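Local atomic coordinates of SnoaL-like domain-containing protein (PDB entry 3FLJ), a protein that is of unknown function but has the cystatin-like fold of the SnoaL-like family, whose cone-shaped domains often enclose a ligand pocket. Residues G72-E77 with C96-L101. Sequence-based numbering, arbitrary orientation.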
# COMPACT_ATOMS: atom_id res chain seq x y z
N GLY A 72 -0.66 13.41 -9.68
CA GLY A 72 -2.08 13.75 -9.88
C GLY A 72 -2.48 13.91 -11.34
O GLY A 72 -3.59 13.51 -11.72
N GLN A 73 -1.58 14.48 -12.13
CA GLN A 73 -1.74 14.64 -13.58
C GLN A 73 -1.73 13.29 -14.32
O GLN A 73 -2.54 13.10 -15.24
CB GLN A 73 -0.64 15.54 -14.16
CG GLN A 73 -0.73 17.02 -13.76
CD GLN A 73 -1.46 17.89 -14.76
OE1 GLN A 73 -2.26 17.42 -15.58
NE2 GLN A 73 -1.16 19.18 -14.71
N VAL A 74 -0.80 12.40 -13.94
CA VAL A 74 -0.69 11.06 -14.54
C VAL A 74 -1.95 10.23 -14.28
O VAL A 74 -2.50 9.64 -15.21
CB VAL A 74 0.58 10.29 -14.05
CG1 VAL A 74 0.60 8.84 -14.58
CG2 VAL A 74 1.85 11.01 -14.49
N PHE A 75 -2.41 10.22 -13.02
CA PHE A 75 -3.61 9.46 -12.65
C PHE A 75 -4.90 10.01 -13.26
O PHE A 75 -5.05 11.21 -13.44
CB PHE A 75 -3.82 9.36 -11.12
CG PHE A 75 -2.74 8.61 -10.35
CD1 PHE A 75 -2.02 7.52 -10.90
CD2 PHE A 75 -2.56 8.91 -8.99
CE1 PHE A 75 -1.07 6.83 -10.11
CE2 PHE A 75 -1.63 8.21 -8.20
CZ PHE A 75 -0.88 7.17 -8.76
N SER A 76 -5.82 9.10 -13.57
CA SER A 76 -7.17 9.41 -14.03
C SER A 76 -8.15 8.55 -13.22
O SER A 76 -7.74 7.54 -12.63
CB SER A 76 -7.32 9.14 -15.52
OG SER A 76 -6.93 7.82 -15.85
N GLU A 77 -9.41 8.98 -13.19
CA GLU A 77 -10.48 8.31 -12.45
C GLU A 77 -10.09 8.09 -10.97
O GLU A 77 -10.35 7.04 -10.40
CB GLU A 77 -10.86 6.98 -13.14
CG GLU A 77 -11.23 7.11 -14.63
CD GLU A 77 -11.77 5.81 -15.27
OE1 GLU A 77 -12.02 4.80 -14.57
OE2 GLU A 77 -11.95 5.81 -16.52
N CYS A 96 -7.44 4.19 -8.99
CA CYS A 96 -7.28 5.08 -10.15
C CYS A 96 -6.83 4.26 -11.36
O CYS A 96 -6.84 3.01 -11.31
CB CYS A 96 -6.26 6.20 -9.83
SG CYS A 96 -4.64 5.60 -9.46
N LYS A 97 -6.56 4.96 -12.46
CA LYS A 97 -5.96 4.36 -13.65
C LYS A 97 -4.73 5.16 -14.08
O LYS A 97 -4.60 6.35 -13.77
CB LYS A 97 -6.97 4.27 -14.81
CG LYS A 97 -8.27 3.58 -14.45
CD LYS A 97 -9.18 3.30 -15.64
CE LYS A 97 -8.68 2.15 -16.50
NZ LYS A 97 -9.67 1.69 -17.53
N VAL A 98 -3.80 4.45 -14.73
CA VAL A 98 -2.63 5.04 -15.41
C VAL A 98 -2.89 4.61 -16.86
O VAL A 98 -2.65 3.44 -17.22
CB VAL A 98 -1.29 4.52 -14.85
CG1 VAL A 98 -0.13 5.10 -15.64
CG2 VAL A 98 -1.16 4.88 -13.39
N GLY A 99 -3.45 5.54 -17.65
CA GLY A 99 -3.88 5.26 -19.01
C GLY A 99 -5.07 4.31 -18.92
O GLY A 99 -6.04 4.60 -18.21
N GLU A 100 -4.96 3.17 -19.61
CA GLU A 100 -5.98 2.11 -19.56
C GLU A 100 -5.77 1.08 -18.44
O GLU A 100 -6.65 0.23 -18.24
CB GLU A 100 -6.07 1.39 -20.93
CG GLU A 100 -6.43 2.32 -22.12
CD GLU A 100 -7.78 3.06 -21.96
OE1 GLU A 100 -8.72 2.50 -21.33
OE2 GLU A 100 -7.90 4.20 -22.47
N LEU A 101 -4.67 1.17 -17.69
CA LEU A 101 -4.32 0.21 -16.65
C LEU A 101 -4.88 0.63 -15.30
O LEU A 101 -4.68 1.77 -14.89
CB LEU A 101 -2.80 0.07 -16.53
CG LEU A 101 -2.01 -0.44 -17.74
CD1 LEU A 101 -0.54 -0.35 -17.44
CD2 LEU A 101 -2.40 -1.88 -18.10
O HOH W 1 -4.35 8.09 -16.55
O HOH W 2 -7.89 6.59 -18.09
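Cys96 sets its sulfur squarely over one face of the Phe75 ring, SG lying 3.6 Å from the ring centroid and only 14° off the ring normal. With chi1 at 62°, SG is held between backbone N and carbonyl carbon, which swings it over the ring, and the small, polarisable sulfur can approach the aromatic face closely. Val98 meets the same ring differently: CG2 approaches in the ring plane, 3.7 Å from Phe75 CD1, while its other methyl, CG1, turns to Val74 CG1 at 4.0 Å, on the last turn of helix 61-74. Val74 also packs on Leu133 of helix 127-143. Replacing Phe75 by an alanine is likely to leave the Cys96 sulfur and Val98 CG2 without their aromatic partner and to open a gap near the bound unidentified molecule. In this cystatin-like fold, a helix packed on a curved, mostly antiparallel sheet, the chain leaves the helix at Phe75 and joins the end of strand 89-98. Ser76 and Lys97 form an antiparallel hydrogen-bonded pair, with Ser76 N to Lys97 O at 3.0 Å and Lys97 N to Ser76 O at 2.8 Å. On their face, opposite the phenylalanine, one water links Val74 O, Ser76 OG and Gly99 N; a second joins Ser76 OG to Gly99 O. OG donates to the first and accepts from the second, a pairing a hydroxyl can provide. Gly99 takes a positive phi (68°) in the type II' turn from Val98 to Leu101, where a side chain would be strained. At the outer edge Glu77 and Lys97 run side by side, Glu77 OE1 resting 3.4 Å from Lys97 CD, while Glu77 OE2 and Lys97 NZ remain 4.8 Å apart.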